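Hypothetical protein NMB0488 (Neisseria meningitidis, PDB 2GKP) is of unknown function but is probably an immunity protein that neutralises a toxin of contact-dependent growth inhibition. Local coordinates at residues A[43-48]-A[55-60]; A[114-119]-A[157-162]; A[121-126]-A[153-158]. All coordinates share one frame; numbering follows the deposited sequence.

Contact 1 of 3, residues A[43-48]-A[55-60]; sequences HILPLD and GTTVLQ
The imidazole of His43 has the methyl group of Thr57 over one of its faces. Thr57 CG2 stands 3.8 Å from the centroid of the His43 ring and 16° off its normal, a CH-pi contact displaced toward the rim, with the methyl closest to His43 CG at 3.6 Å. His43 was modelled in two conformations, and this geometry belongs to one of them. The setting is helix 51-63 lying against the antiparallel sheet of the CDI immunity protein family, where strand 34-45 runs out and a short turn leads into that helix. Both contributing strand residues, His43 and Leu45, direct their CB toward the helix, while Ile44 between them points away and packs on helix 81-99. His43 CG, anti to the backbone N (chi1 -158°), carries the ring to the helix side, where the side chains of His43 and Thr57 cross at about a right angle. Strand 23-30, bonded through its backbone to His43 and Leu45, contributes Ile25 as a further neighbour of Thr57. No hydrogen bond joins the two segments. Leu45 meets Thr57 tip to tip, CD1 lying 4.1 Å from Thr57 OG1, a hydroxyl that turns back along its own helix to hydrogen-bond Thr53 O.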
loop_
_atom_site.group_PDB
_atom_site.type_symbol
_atom_site.label_atom_id
_atom_site.label_comp_id
_atom_site.label_asym_id
_atom_site.label_seq_id
_atom_site.Cartn_x
_atom_site.Cartn_y
_atom_site.Cartn_z
ATOM N N HIS A 43 -1.105 5.326 7.232
ATOM C CA HIS A 43 -1.642 6.672 7.196
ATOM C C HIS A 43 -3.115 6.608 6.841
ATOM O O HIS A 43 -3.449 6.165 5.743
ATOM C CB HIS A 43 -0.888 7.461 6.130
ATOM C CG HIS A 43 -0.935 8.935 6.313
ATOM N ND1 HIS A 43 -2.107 9.658 6.347
ATOM C CD2 HIS A 43 0.069 9.839 6.416
ATOM C CE1 HIS A 43 -1.825 10.941 6.487
ATOM N NE2 HIS A 43 -0.511 11.074 6.542
ATOM N N ILE A 44 -3.980 7.008 7.775
ATOM C CA ILE A 44 -5.413 6.923 7.573
ATOM C C ILE A 44 -5.960 8.238 7.063
ATOM O O ILE A 44 -5.569 9.279 7.561
ATOM C CB ILE A 44 -6.120 6.542 8.909
ATOM C CG1 ILE A 44 -5.663 5.128 9.308
ATOM C CG2 ILE A 44 -7.671 6.701 8.798
ATOM C CD1 ILE A 44 -6.135 4.674 10.678
ATOM N N LEU A 45 -6.835 8.173 6.061
ATOM C CA LEU A 45 -7.397 9.376 5.451
ATOM C C LEU A 45 -8.891 9.216 5.232
ATOM O O LEU A 45 -9.377 8.105 5.117
ATOM C CB LEU A 45 -6.795 9.630 4.051
ATOM C CG LEU A 45 -5.313 10.010 3.990
ATOM C CD1 LEU A 45 -4.865 10.035 2.551
ATOM C CD2 LEU A 45 -5.099 11.400 4.604
ATOM N N PRO A 46 -9.639 10.339 5.196
ATOM C CA PRO A 46 -11.058 10.264 4.815
ATOM C C PRO A 46 -11.244 9.878 3.359
ATOM O O PRO A 46 -10.354 10.080 2.526
ATOM C CB PRO A 46 -11.593 11.675 5.082
ATOM C CG PRO A 46 -10.323 12.541 4.921
ATOM C CD PRO A 46 -9.180 11.707 5.494
ATOM N N LEU A 47 -12.411 9.339 3.049
ATOM C CA LEU A 47 -12.615 8.763 1.699
ATOM C C LEU A 47 -12.599 9.774 0.571
ATOM O O LEU A 47 -12.262 9.425 -0.553
ATOM C CB LEU A 47 -13.922 7.997 1.658
ATOM C CG LEU A 47 -14.074 6.803 2.574
ATOM C CD1 LEU A 47 -15.429 6.139 2.360
ATOM C CD2 LEU A 47 -12.979 5.822 2.320
ATOM N N ASP A 48 -12.975 10.997 0.859
ATOM C CA ASP A 48 -12.993 12.048 -0.173
ATOM C C ASP A 48 -11.844 13.019 -0.029
ATOM O O ASP A 48 -11.951 14.187 -0.440
ATOM C CB ASP A 48 -14.357 12.758 -0.226
ATOM C CG ASP A 48 -14.700 13.450 1.059
ATOM O OD1 ASP A 48 -14.025 13.246 2.075
ATOM O OD2 ASP A 48 -15.684 14.219 1.067
ATOM N N GLY A 55 -2.196 11.944 -3.490
ATOM C CA GLY A 55 -0.922 11.779 -4.233
ATOM C C GLY A 55 0.323 11.997 -3.367
ATOM O O GLY A 55 1.285 11.179 -3.359
ATOM N N THR A 56 0.335 13.088 -2.602
ATOM C CA THR A 56 1.462 13.357 -1.696
ATOM C C THR A 56 1.666 12.270 -0.658
ATOM O O THR A 56 2.801 11.899 -0.334
ATOM C CB THR A 56 1.276 14.744 -1.039
ATOM O OG1 THR A 56 1.312 15.728 -2.073
ATOM C CG2 THR A 56 2.341 15.063 0.009
ATOM N N THR A 57 0.571 11.771 -0.095
ATOM C CA THR A 57 0.702 10.755 0.937
ATOM C C THR A 57 1.294 9.481 0.337
ATOM O O THR A 57 2.127 8.855 0.963
ATOM C CB THR A 57 -0.694 10.470 1.600
ATOM O OG1 THR A 57 -1.207 11.718 2.090
ATOM C CG2 THR A 57 -0.586 9.479 2.747
ATOM N N VAL A 58 0.855 9.094 -0.861
ATOM C CA VAL A 58 1.405 7.883 -1.487
ATOM C C VAL A 58 2.863 8.107 -1.891
ATOM O O VAL A 58 3.725 7.228 -1.661
ATOM C CB VAL A 58 0.518 7.397 -2.656
ATOM C CG1 VAL A 58 1.231 6.328 -3.483
ATOM C CG2 VAL A 58 -0.762 6.822 -2.071
ATOM N N LEU A 59 3.185 9.291 -2.407
ATOM C CA LEU A 59 4.629 9.580 -2.673
ATOM C C LEU A 59 5.492 9.497 -1.403
ATOM O O LEU A 59 6.632 8.965 -1.434
ATOM C CB LEU A 59 4.819 10.933 -3.368
ATOM C CG LEU A 59 4.311 10.973 -4.802
ATOM C CD1 LEU A 59 4.176 12.434 -5.262
ATOM C CD2 LEU A 59 5.240 10.203 -5.756
ATOM N N GLN A 60 4.972 9.991 -0.265
ATOM C CA GLN A 60 5.712 9.904 0.992
ATOM C C GLN A 60 5.890 8.432 1.388
ATOM O O GLN A 60 6.922 7.998 1.885
ATOM C CB GLN A 60 4.970 10.683 2.093
ATOM C CG GLN A 60 5.013 12.212 1.869
ATOM C CD GLN A 60 4.064 13.043 2.746
ATOM O OE1 GLN A 60 3.080 12.550 3.332
ATOM N NE2 GLN A 60 4.377 14.338 2.837
#

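Contact 2 of 3, residues A[114-119]-A[157-162]; sequences VDIWLH and AGLKLA. With EDO (1,2-ethanediol), chain C.
Ile116 meets Leu159 with its outer torsion well away from a staggered value: chi2 is 97°, which swings CD1 to a position 4.0 Å from Leu159 CD2. The closer approach is made by the methylene, Ile116 CG1 lying 3.8 Å from Leu159 CD2, and the two side chains cross at about a right angle. Beyond them, Val58 of helix 51-63 packs on both residues, so a strand and two helices meet here. A second point of packing lies where segments 114-119 and 157-162 have their closest CA atoms. There both methyls of Val114 bear on one small side chain: CG1 and CG2 are each 4.1 Å from Ala162 CB, and CG2 also reaches the backbone, 3.9 Å from Ala162 C. The short alanine side chain is consistent with the close approach, 6.9 Å between the CA atoms of Val114 and Ala162. Val114 and Ile116 point toward the helix and Asp115 between them points away, so the strand has an apolar face and a polar one here. Asp115 OD1 accepts a hydrogen bond from O2 of an ethanediol, probably a crystallisation additive, which also bonds Ser113 OG and Pro127 O; because Asp115 has two conformations, its exact geometry is doubtful. The side chains that meet are all aliphatic and no hydrogen bond crosses, so the contact probably relies on shape and exclusion of water.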
loop_
_atom_site.group_PDB
_atom_site.type_symbol
_atom_site.label_atom_id
_atom_site.label_comp_id
_atom_site.label_asym_id
_atom_site.label_seq_id
_atom_site.Cartn_x
_atom_site.Cartn_y
_atom_site.Cartn_z
ATOM N N VAL A 114 -5.087 -1.538 -3.598
ATOM C CA VAL A 114 -4.326 -1.143 -4.768
ATOM C C VAL A 114 -2.866 -1.201 -4.361
ATOM O O VAL A 114 -2.521 -0.786 -3.253
ATOM C CB VAL A 114 -4.745 0.319 -5.160
ATOM C CG1 VAL A 114 -3.754 0.957 -6.116
ATOM C CG2 VAL A 114 -6.146 0.399 -5.756
ATOM N N ASP A 115 -2.002 -1.687 -5.252
ATOM C CA ASP A 115 -0.544 -1.707 -5.041
ATOM C C ASP A 115 0.111 -0.653 -5.918
ATOM O O ASP A 115 -0.362 -0.419 -7.012
ATOM C CB ASP A 115 0.073 -3.077 -5.412
ATOM C CG ASP A 115 -0.346 -4.208 -4.481
ATOM O OD1 ASP A 115 -0.991 -3.976 -3.432
ATOM O OD2 ASP A 115 0.022 -5.361 -4.806
ATOM N N ILE A 116 1.196 -0.060 -5.448
ATOM C CA ILE A 116 1.907 0.941 -6.286
ATOM C C ILE A 116 3.364 0.554 -6.310
ATOM O O ILE A 116 3.986 0.314 -5.251
ATOM C CB ILE A 116 1.781 2.395 -5.711
ATOM C CG1 ILE A 116 0.303 2.782 -5.573
ATOM C CG2 ILE A 116 2.476 3.378 -6.634
ATOM C CD1 ILE A 116 -0.261 2.572 -4.148
ATOM N N TRP A 117 3.893 0.472 -7.549
ATOM C CA TRP A 117 5.306 0.167 -7.780
ATOM C C TRP A 117 5.950 1.303 -8.578
ATOM O O TRP A 117 5.467 1.629 -9.645
ATOM C CB TRP A 117 5.434 -1.158 -8.526
ATOM C CG TRP A 117 6.843 -1.446 -9.009
ATOM C CD1 TRP A 117 8.024 -1.261 -8.333
ATOM C CD2 TRP A 117 7.193 -1.983 -10.287
ATOM N NE1 TRP A 117 9.087 -1.679 -9.109
ATOM C CE2 TRP A 117 8.602 -2.108 -10.316
ATOM C CE3 TRP A 117 6.447 -2.371 -11.415
ATOM C CZ2 TRP A 117 9.282 -2.625 -11.419
ATOM C CZ3 TRP A 117 7.133 -2.848 -12.534
ATOM C CH2 TRP A 117 8.541 -2.993 -12.515
ATOM N N LEU A 118 6.976 1.934 -7.997
ATOM C CA LEU A 118 7.754 2.963 -8.694
ATOM C C LEU A 118 9.131 2.430 -9.065
ATOM O O LEU A 118 9.832 1.898 -8.229
ATOM C CB LEU A 118 7.945 4.150 -7.757
ATOM C CG LEU A 118 8.848 5.304 -8.258
ATOM C CD1 LEU A 118 8.277 5.931 -9.513
ATOM C CD2 LEU A 118 8.961 6.343 -7.152
ATOM N N HIS A 119 9.516 2.640 -10.315
ATOM C CA HIS A 119 10.823 2.192 -10.795
ATOM C C HIS A 119 11.202 3.067 -11.975
ATOM O O HIS A 119 10.431 3.176 -12.932
ATOM C CB HIS A 119 10.756 0.725 -11.238
ATOM C CG HIS A 119 12.063 0.190 -11.726
ATOM N ND1 HIS A 119 12.394 0.121 -13.060
ATOM C CD2 HIS A 119 13.136 -0.268 -11.043
ATOM C CE1 HIS A 119 13.608 -0.393 -13.180
ATOM N NE2 HIS A 119 14.087 -0.625 -11.972
ATOM N N ALA A 157 -5.506 11.376 -8.659
ATOM C CA ALA A 157 -6.557 10.998 -9.598
ATOM C C ALA A 157 -6.377 9.560 -10.096
ATOM O O ALA A 157 -7.362 8.786 -10.232
ATOM C CB ALA A 157 -6.701 12.016 -10.781
ATOM N N GLY A 158 -5.140 9.192 -10.407
ATOM C CA GLY A 158 -4.899 7.857 -10.922
ATOM C C GLY A 158 -5.074 6.822 -9.821
ATOM O O GLY A 158 -5.530 5.715 -10.077
ATOM N N LEU A 159 -4.778 7.187 -8.584
ATOM C CA LEU A 159 -5.032 6.262 -7.465
ATOM C C LEU A 159 -6.513 5.976 -7.293
ATOM O O LEU A 159 -6.917 4.813 -7.090
ATOM C CB LEU A 159 -4.458 6.808 -6.154
ATOM C CG LEU A 159 -2.922 6.854 -6.193
ATOM C CD1 LEU A 159 -2.376 7.913 -5.247
ATOM C CD2 LEU A 159 -2.397 5.486 -5.831
ATOM N N LYS A 160 -7.323 7.038 -7.351
ATOM C CA LYS A 160 -8.767 6.886 -7.195
ATOM C C LYS A 160 -9.342 6.080 -8.362
ATOM O O LYS A 160 -10.263 5.264 -8.177
ATOM C CB LYS A 160 -9.419 8.276 -7.096
ATOM C CG LYS A 160 -9.124 8.905 -5.761
ATOM C CD LYS A 160 -9.987 10.138 -5.513
ATOM C CE LYS A 160 -9.508 10.945 -4.314
ATOM N NZ LYS A 160 -10.331 12.215 -4.146
ATOM N N LEU A 161 -8.795 6.285 -9.552
ATOM C CA LEU A 161 -9.200 5.536 -10.724
ATOM C C LEU A 161 -8.902 4.057 -10.525
ATOM O O LEU A 161 -9.757 3.181 -10.795
ATOM C CB LEU A 161 -8.491 6.055 -11.976
ATOM C CG LEU A 161 -8.768 5.338 -13.296
ATOM C CD1 LEU A 161 -10.273 5.368 -13.656
ATOM C CD2 LEU A 161 -7.954 5.918 -14.440
ATOM N N ALA A 162 -7.696 3.747 -10.042
ATOM C CA ALA A 162 -7.379 2.353 -9.826
ATOM C C ALA A 162 -8.291 1.743 -8.758
ATOM O O ALA A 162 -8.719 0.596 -8.905
ATOM C CB ALA A 162 -5.910 2.182 -9.437
HETATM C C1 EDO C . -3.326 -4.795 -5.871
HETATM O O1 EDO C . -2.788 -5.480 -7.017
HETATM C C2 EDO C . -3.368 -5.770 -4.690
HETATM O O2 EDO C . -3.190 -5.177 -3.398
#

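Contact 3 of 3, residues A[121-126]-A[153-158]; sequences GCLKIS and EEIGAG
Leu123 reaches from the sheet toward Ile155 with one of its two methyls. Its CB points at helix 152-164, which packs on the antiparallel sheet of the CDI immunity family through strand 122-132, but CB and CG stop short of direct contact with the helix. CG, anti to the carbonyl carbon (chi1 -70°), carries two methyls that go different ways. CD1 goes to the helix, 3.7 Å from Ile155 CD1 and 4.0 Å from Ile155 CG1, the two side chains crossing at about a right angle. CD2 lies instead among the side chains of the neighbouring strand 112-119, near Ile116 and Leu118. Ile155, in turn, also touches Leu59 of helix 51-63, so its outer end is shared between a strand and a second helix. Two residues further along, Ile125 points the same way, whereas Lys124 touches Trp117 and Ile145 on the flanking strands. Gly158 presents bare backbone to Ile125, and the chains come closer here, with 7.6 Å between the CA atoms of Ile125 and Gly158 against 8.8 Å for Leu123 and Ile155. Here Ile125 CD1 rests 4.3 Å from the carbonyl carbon, Gly158 C.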
loop_
_atom_site.group_PDB
_atom_site.type_symbol
_atom_site.label_atom_id
_atom_site.label_comp_id
_atom_site.label_asym_id
_atom_site.label_seq_id
_atom_site.Cartn_x
_atom_site.Cartn_y
_atom_site.Cartn_z
ATOM N N GLY A 121 11.078 6.185 -12.435
ATOM C CA GLY A 121 10.128 7.234 -12.705
ATOM C C GLY A 121 8.761 6.727 -13.126
ATOM O O GLY A 121 7.862 7.512 -13.234
ATOM N N CYS A 122 8.602 5.425 -13.346
ATOM C CA CYS A 122 7.344 4.882 -13.804
ATOM C C CYS A 122 6.536 4.380 -12.620
ATOM O O CYS A 122 7.048 3.588 -11.839
ATOM C CB CYS A 122 7.585 3.715 -14.755
ATOM S SG CYS A 122 6.070 3.079 -15.443
ATOM N N LEU A 123 5.290 4.849 -12.530
ATOM C CA LEU A 123 4.363 4.414 -11.466
ATOM C C LEU A 123 3.366 3.403 -12.022
ATOM O O LEU A 123 2.537 3.764 -12.873
ATOM C CB LEU A 123 3.594 5.615 -10.904
ATOM C CG LEU A 123 4.439 6.564 -10.086
ATOM C CD1 LEU A 123 3.732 7.906 -10.011
ATOM C CD2 LEU A 123 4.624 5.959 -8.688
ATOM N N LYS A 124 3.420 2.154 -11.546
ATOM C CA LYS A 124 2.440 1.137 -11.900
ATOM C C LYS A 124 1.436 1.027 -10.727
ATOM O O LYS A 124 1.821 0.627 -9.619
ATOM C CB LYS A 124 3.133 -0.209 -12.154
ATOM C CG LYS A 124 2.181 -1.369 -12.556
ATOM C CD LYS A 124 2.987 -2.625 -12.815
ATOM C CE LYS A 124 2.143 -3.836 -13.139
ATOM N NZ LYS A 124 3.079 -4.927 -13.436
ATOM N N ILE A 125 0.182 1.409 -10.989
ATOM C CA ILE A 125 -0.836 1.452 -9.929
ATOM C C ILE A 125 -1.860 0.366 -10.259
ATOM O O ILE A 125 -2.567 0.470 -11.251
ATOM C CB ILE A 125 -1.490 2.849 -9.815
ATOM C CG1 ILE A 125 -0.419 3.972 -9.691
ATOM C CG2 ILE A 125 -2.469 2.890 -8.673
ATOM C CD1 ILE A 125 -0.988 5.432 -9.857
ATOM N N SER A 126 -1.899 -0.680 -9.443
ATOM C CA SER A 126 -2.607 -1.911 -9.818
ATOM C C SER A 126 -3.782 -2.185 -8.904
ATOM O O SER A 126 -3.611 -2.287 -7.688
ATOM C CB SER A 126 -1.679 -3.111 -9.701
ATOM O OG SER A 126 -0.573 -3.015 -10.596
ATOM N N GLU A 153 -1.358 15.810 -7.544
ATOM C CA GLU A 153 -2.802 15.772 -7.817
ATOM C C GLU A 153 -3.189 14.779 -8.926
ATOM O O GLU A 153 -4.169 14.040 -8.763
ATOM C CB GLU A 153 -3.342 17.178 -8.075
ATOM C CG GLU A 153 -4.806 17.331 -7.794
ATOM C CD GLU A 153 -5.701 17.282 -9.040
ATOM O OE1 GLU A 153 -5.300 16.730 -10.079
ATOM O OE2 GLU A 153 -6.847 17.788 -8.960
ATOM N N GLU A 154 -2.418 14.703 -9.995
ATOM C CA GLU A 154 -2.608 13.734 -11.045
ATOM C C GLU A 154 -2.382 12.311 -10.538
ATOM O O GLU A 154 -3.104 11.380 -10.922
ATOM C CB GLU A 154 -1.656 14.037 -12.186
ATOM C CG GLU A 154 -2.118 15.288 -12.922
ATOM C CD GLU A 154 -1.091 15.791 -13.868
ATOM O OE1 GLU A 154 0.049 15.305 -13.886
ATOM O OE2 GLU A 154 -1.426 16.734 -14.606
ATOM N N ILE A 155 -1.386 12.135 -9.679
ATOM C CA ILE A 155 -1.185 10.835 -9.062
ATOM C C ILE A 155 -2.406 10.445 -8.219
ATOM O O ILE A 155 -2.885 9.302 -8.313
ATOM C CB ILE A 155 0.159 10.806 -8.324
ATOM C CG1 ILE A 155 1.286 10.961 -9.361
ATOM C CG2 ILE A 155 0.325 9.489 -7.571
ATOM C CD1 ILE A 155 2.628 11.255 -8.756
ATOM N N GLY A 156 -2.946 11.380 -7.439
ATOM C CA GLY A 156 -4.156 11.116 -6.649
ATOM C C GLY A 156 -5.328 10.704 -7.515
ATOM O O GLY A 156 -6.059 9.748 -7.162
ATOM N N ALA A 157 -5.506 11.376 -8.659
ATOM C CA ALA A 157 -6.557 10.998 -9.598
ATOM C C ALA A 157 -6.377 9.560 -10.096
ATOM O O ALA A 157 -7.362 8.786 -10.232
ATOM C CB ALA A 157 -6.701 12.016 -10.781
ATOM N N GLY A 158 -5.140 9.192 -10.407
ATOM C CA GLY A 158 -4.899 7.857 -10.922
ATOM C C GLY A 158 -5.074 6.822 -9.821
ATOM O O GLY A 158 -5.530 5.715 -10.077
#

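Contacts 2 and 3 are buried and use successive turns of helix 152-164, sharing Ala157 and Gly158, against two strands that neighbour each other in the sheet; contact 1 brings a different helix, 51-63, to the end of strand 34-45 and is only partly buried. Chemistry follows place: aliphatic side chains meet one another and the helix backbone in the two core contacts, while the more exposed one sets a threonine on an imidazole. Helix 51-63 of contact 1 also lies against helix 152-164 of contacts 2 and 3. Ile125 CG2 packs against both Val114 CG1 and Ala162 CB, which joins contacts 2 and 3.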